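Local structure of probable TonB-dependent siderophore receptor PiuA (5FP1) at residues A[69-81]-A[693-705]. The protein probably takes up iron across the outer membrane by binding ferric siderophores, possibly including ferric enterobactin, as a TonB-dependent receptor. Residues are numbered along the deposited sequence; the frame is centred on the assembly and turned at random.
Sequences GITLGAGEGGNPN and FTKAYASHYATEA. With PO4 (phosphate ion), chain B.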
loop_
_atom_site.group_PDB
_atom_site.type_symbol
_atom_site.label_atom_id
_atom_site.label_comp_id
_atom_site.label_asym_id
_atom_site.label_seq_id
_atom_site.Cartn_x
_atom_site.Cartn_y
_atom_site.Cartn_z
ATOM N N GLY A 69 -0.092 9.908 8.027
ATOM C CA GLY A 69 1.050 10.227 7.185
ATOM C C GLY A 69 1.263 9.221 6.057
ATOM O O GLY A 69 2.159 9.407 5.241
ATOM N N ILE A 70 0.473 8.153 6.008
ATOM C CA ILE A 70 0.554 7.249 4.857
ATOM C C ILE A 70 -0.402 7.924 3.896
ATOM O O ILE A 70 -1.556 8.155 4.228
ATOM C CB ILE A 70 0.108 5.818 5.163
ATOM C CG1 ILE A 70 0.917 5.227 6.315
ATOM C CG2 ILE A 70 0.230 4.940 3.928
ATOM C CD1 ILE A 70 2.387 5.500 6.244
ATOM N N THR A 71 0.106 8.384 2.768
ATOM C CA THR A 71 -0.750 9.018 1.800
ATOM C C THR A 71 -0.871 8.072 0.607
ATOM O O THR A 71 0.071 7.360 0.278
ATOM C CB THR A 71 -0.131 10.377 1.408
ATOM O OG1 THR A 71 0.020 11.189 2.601
ATOM C CG2 THR A 71 -0.987 11.105 0.433
ATOM N N LEU A 72 -2.018 8.091 -0.049
ATOM C CA LEU A 72 -2.283 7.237 -1.205
ATOM C C LEU A 72 -2.084 7.991 -2.512
ATOM O O LEU A 72 -2.493 9.152 -2.655
ATOM C CB LEU A 72 -3.710 6.725 -1.195
ATOM C CG LEU A 72 -4.122 5.971 0.045
ATOM C CD1 LEU A 72 -5.592 5.560 -0.007
ATOM C CD2 LEU A 72 -3.194 4.783 0.227
ATOM N N GLY A 73 -1.421 7.331 -3.449
ATOM C CA GLY A 73 -1.184 7.901 -4.771
ATOM C C GLY A 73 -2.187 7.394 -5.780
ATOM O O GLY A 73 -2.875 6.362 -5.570
ATOM N N ALA A 74 -2.280 8.119 -6.889
ATOM C CA ALA A 74 -3.270 7.827 -7.913
ATOM C C ALA A 74 -2.587 7.361 -9.186
ATOM O O ALA A 74 -1.365 7.520 -9.342
ATOM C CB ALA A 74 -4.099 9.058 -8.195
ATOM N N GLY A 75 -3.390 6.794 -10.084
ATOM C CA GLY A 75 -2.917 6.349 -11.379
ATOM C C GLY A 75 -3.023 7.371 -12.485
ATOM O O GLY A 75 -3.656 8.407 -12.340
ATOM N N GLU A 76 -2.391 7.077 -13.611
ATOM C CA GLU A 76 -2.548 7.916 -14.798
ATOM C C GLU A 76 -2.237 7.104 -16.043
ATOM O O GLU A 76 -2.495 5.906 -16.071
ATOM C CB GLU A 76 -1.697 9.178 -14.729
ATOM C CG GLU A 76 -2.357 10.373 -15.414
ATOM C CD GLU A 76 -1.487 10.958 -16.524
ATOM O OE1 GLU A 76 -1.409 10.326 -17.599
ATOM O OE2 GLU A 76 -0.886 12.042 -16.330
ATOM N N GLY A 77 -1.774 7.751 -17.107
ATOM C CA GLY A 77 -1.578 7.063 -18.361
ATOM C C GLY A 77 -0.446 6.055 -18.333
ATOM O O GLY A 77 -0.518 5.028 -19.010
ATOM N N GLY A 78 0.579 6.346 -17.539
ATOM C CA GLY A 78 1.772 5.527 -17.467
ATOM C C GLY A 78 1.999 4.807 -16.161
ATOM O O GLY A 78 3.085 4.288 -15.915
ATOM N N ASN A 79 0.989 4.778 -15.285
ATOM C CA ASN A 79 1.097 3.984 -14.074
ATOM C C ASN A 79 -0.248 3.526 -13.563
ATOM O O ASN A 79 -1.212 4.279 -13.644
ATOM C CB ASN A 79 1.837 4.750 -12.996
ATOM C CG ASN A 79 1.043 5.911 -12.451
ATOM O OD1 ASN A 79 0.793 6.892 -13.145
ATOM N ND2 ASN A 79 0.700 5.829 -11.164
ATOM N N PRO A 80 -0.321 2.286 -13.048
ATOM C CA PRO A 80 -1.620 1.697 -12.718
ATOM C C PRO A 80 -2.278 2.343 -11.520
ATOM O O PRO A 80 -1.624 3.043 -10.723
ATOM C CB PRO A 80 -1.290 0.226 -12.449
ATOM C CG PRO A 80 0.142 0.247 -12.003
ATOM C CD PRO A 80 0.782 1.342 -12.817
ATOM N N ASN A 81 -3.585 2.123 -11.416
ATOM C CA ASN A 81 -4.426 2.823 -10.449
ATOM C C ASN A 81 -4.736 1.959 -9.222
ATOM O O ASN A 81 -5.840 2.028 -8.688
ATOM C CB ASN A 81 -5.744 3.209 -11.113
ATOM C CG ASN A 81 -6.565 1.979 -11.537
ATOM O OD1 ASN A 81 -6.068 0.848 -11.528
ATOM N ND2 ASN A 81 -7.843 2.200 -11.875
ATOM N N PHE A 693 -10.447 14.611 -0.190
ATOM C CA PHE A 693 -9.676 13.941 -1.217
ATOM C C PHE A 693 -8.516 13.142 -0.622
ATOM O O PHE A 693 -7.694 13.685 0.118
ATOM C CB PHE A 693 -9.172 14.990 -2.205
ATOM C CG PHE A 693 -10.288 15.710 -2.909
ATOM C CD1 PHE A 693 -10.868 16.812 -2.340
ATOM C CD2 PHE A 693 -10.817 15.212 -4.097
ATOM C CE1 PHE A 693 -11.932 17.426 -2.946
ATOM C CE2 PHE A 693 -11.876 15.843 -4.716
ATOM C CZ PHE A 693 -12.452 16.920 -4.127
ATOM N N THR A 694 -8.461 11.864 -0.990
ATOM C CA THR A 694 -7.445 10.924 -0.501
ATOM C C THR A 694 -6.250 10.755 -1.431
ATOM O O THR A 694 -5.244 10.196 -1.032
ATOM C CB THR A 694 -8.060 9.551 -0.300
ATOM O OG1 THR A 694 -8.791 9.211 -1.474
ATOM C CG2 THR A 694 -8.970 9.572 0.894
ATOM N N LYS A 695 -6.349 11.203 -2.673
ATOM C CA LYS A 695 -5.196 11.118 -3.591
ATOM C C LYS A 695 -5.142 12.385 -4.385
ATOM O O LYS A 695 -6.177 12.876 -4.868
ATOM C CB LYS A 695 -5.361 9.956 -4.597
ATOM C CG LYS A 695 -5.756 8.624 -3.971
ATOM C CD LYS A 695 -6.134 7.573 -5.000
ATOM C CE LYS A 695 -6.696 6.332 -4.306
ATOM N NZ LYS A 695 -7.001 5.271 -5.308
ATOM N N ALA A 696 -3.938 12.887 -4.568
ATOM C CA ALA A 696 -3.692 14.024 -5.409
ATOM C C ALA A 696 -2.684 13.583 -6.464
ATOM O O ALA A 696 -1.549 13.246 -6.130
ATOM C CB ALA A 696 -3.169 15.168 -4.583
ATOM N N TYR A 697 -3.106 13.529 -7.737
ATOM C CA TYR A 697 -2.160 13.206 -8.795
ATOM C C TYR A 697 -1.298 14.416 -9.142
ATOM O O TYR A 697 -1.693 15.565 -8.900
ATOM C CB TYR A 697 -2.844 12.595 -10.038
ATOM C CG TYR A 697 -1.808 11.943 -10.912
ATOM C CD1 TYR A 697 -1.086 10.846 -10.447
ATOM C CD2 TYR A 697 -1.466 12.475 -12.158
ATOM C CE1 TYR A 697 -0.079 10.279 -11.209
ATOM C CE2 TYR A 697 -0.469 11.906 -12.929
ATOM C CZ TYR A 697 0.221 10.813 -12.442
ATOM O OH TYR A 697 1.217 10.231 -13.177
ATOM N N ALA A 698 -0.121 14.160 -9.713
ATOM C CA ALA A 698 0.843 15.230 -10.068
ATOM C C ALA A 698 0.260 16.241 -11.043
ATOM O O ALA A 698 0.666 17.404 -11.077
ATOM C CB ALA A 698 2.143 14.618 -10.629
ATOM N N SER A 699 -0.686 15.788 -11.851
ATOM C CA SER A 699 -1.430 16.680 -12.721
ATOM C C SER A 699 -2.885 16.210 -12.862
ATOM O O SER A 699 -3.247 15.115 -12.438
ATOM C CB SER A 699 -0.740 16.786 -14.082
ATOM O OG SER A 699 -1.214 17.940 -14.741
ATOM N N HIS A 700 -3.714 17.065 -13.420
ATOM C CA HIS A 700 -5.046 16.701 -13.898
ATOM C C HIS A 700 -6.176 16.564 -12.865
ATOM O O HIS A 700 -7.243 17.170 -13.042
ATOM C CB HIS A 700 -4.997 15.445 -14.763
ATOM C CG HIS A 700 -3.897 15.448 -15.777
ATOM N ND1 HIS A 700 -3.700 16.484 -16.667
ATOM C CD2 HIS A 700 -2.944 14.523 -16.059
ATOM C CE1 HIS A 700 -2.669 16.204 -17.443
ATOM N NE2 HIS A 700 -2.192 15.020 -17.095
ATOM N N TYR A 701 -5.991 15.746 -11.835
ATOM C CA TYR A 701 -7.104 15.400 -10.961
ATOM C C TYR A 701 -6.689 14.918 -9.595
ATOM O O TYR A 701 -5.520 14.567 -9.339
ATOM C CB TYR A 701 -7.993 14.333 -11.618
ATOM C CG TYR A 701 -7.432 12.938 -11.501
ATOM C CD1 TYR A 701 -6.481 12.462 -12.398
ATOM C CD2 TYR A 701 -7.838 12.098 -10.474
ATOM C CE1 TYR A 701 -5.922 11.190 -12.251
ATOM C CE2 TYR A 701 -7.341 10.821 -10.357
ATOM C CZ TYR A 701 -6.383 10.360 -11.243
ATOM O OH TYR A 701 -5.894 9.069 -11.074
ATOM N N ALA A 702 -7.674 14.923 -8.709
ATOM C CA ALA A 702 -7.577 14.310 -7.396
ATOM C C ALA A 702 -8.728 13.347 -7.182
ATOM O O ALA A 702 -9.787 13.474 -7.795
ATOM C CB ALA A 702 -7.596 15.358 -6.325
ATOM N N THR A 703 -8.548 12.401 -6.272
ATOM C CA THR A 703 -9.545 11.375 -6.039
ATOM C C THR A 703 -10.340 11.757 -4.811
ATOM O O THR A 703 -9.776 11.974 -3.735
ATOM C CB THR A 703 -8.883 9.999 -5.796
ATOM O OG1 THR A 703 -8.125 9.633 -6.952
ATOM C CG2 THR A 703 -9.900 8.908 -5.511
ATOM N N GLU A 704 -11.656 11.823 -4.970
ATOM C CA GLU A 704 -12.552 12.080 -3.857
ATOM C C GLU A 704 -12.731 10.868 -2.951
ATOM O O GLU A 704 -12.888 9.727 -3.396
ATOM C CB GLU A 704 -13.914 12.582 -4.398
ATOM C CG GLU A 704 -14.847 13.201 -3.367
ATOM C CD GLU A 704 -16.137 13.742 -4.003
ATOM O OE1 GLU A 704 -16.166 13.961 -5.239
ATOM O OE2 GLU A 704 -17.119 13.941 -3.268
ATOM N N ALA A 705 -12.710 11.105 -1.640
ATOM C CA ALA A 705 -13.021 10.051 -0.689
ATOM C C ALA A 705 -14.505 9.730 -0.743
ATOM O O ALA A 705 -15.318 10.525 -1.208
ATOM C CB ALA A 705 -12.629 10.478 0.722
HETATM P P PO4 B . -1.144 13.326 -19.878
HETATM O O1 PO4 B . -1.818 14.492 -20.570
HETATM O O2 PO4 B . -2.225 12.509 -19.203
HETATM O O3 PO4 B . -0.143 13.822 -18.836
HETATM O O4 PO4 B . -0.423 12.469 -20.905
HETATM O O HOH W 1 -4.438 9.474 1.446
HETATM O O HOH W 2 -1.919 11.863 -2.705
HETATM O O HOH W 3 -4.478 4.479 -6.935
HETATM O O HOH W 4 -0.821 10.525 -6.827
HETATM O O HOH W 5 1.675 8.012 -15.551
#
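A chi1 of -164° swings the Tyr-697 ring away from its own backbone N and toward residues 74-79 of the plug, whereas chi1 80° tucks Tyr-701 CG over its own backbone and brings the hydroxyl to Gly-75 and Ala-74. Tyr-701 OH donates to Gly-75 O at 2.7 Å, the acceptor lying at the ring edge, and Ala-74 CB packs 3.4 Å from the same OH. Glu-76 crosses the Tyr-697 side chain at about a right angle, its CB 3.4 Å from CZ of that ring. Ala-74 O, beside Tyr-697 CD1, accepts from Asn-79 ND2 at 3.2 Å and from Arg-84 NH1. Further along, Lys-695 CG packs on Leu-72 CB (3.9 Å) and its CD on Gly-73 O (3.5 Å), while NZ reaches Gly-73 O through a water. Three more waters bridge the backbones of 72-74 and 694-696. His-700, its ND1 hydrogen-bonded to Ser-307 OG, donates from NE2 to O3 of a phosphate, probably from the crystallisation liquor, at 2.9 Å. Glu-76 OE1, which accepts from Gly-77 N, lies 2.8 Å from phosphate O2, a closeness that may favour a protonated carboxylate or phosphate. Plug and barrel domain are thus joined here by a direct tyrosine-carbonyl bond and by waters that serve Leu-72 N and O, Gly-73 O and Ala-74 N.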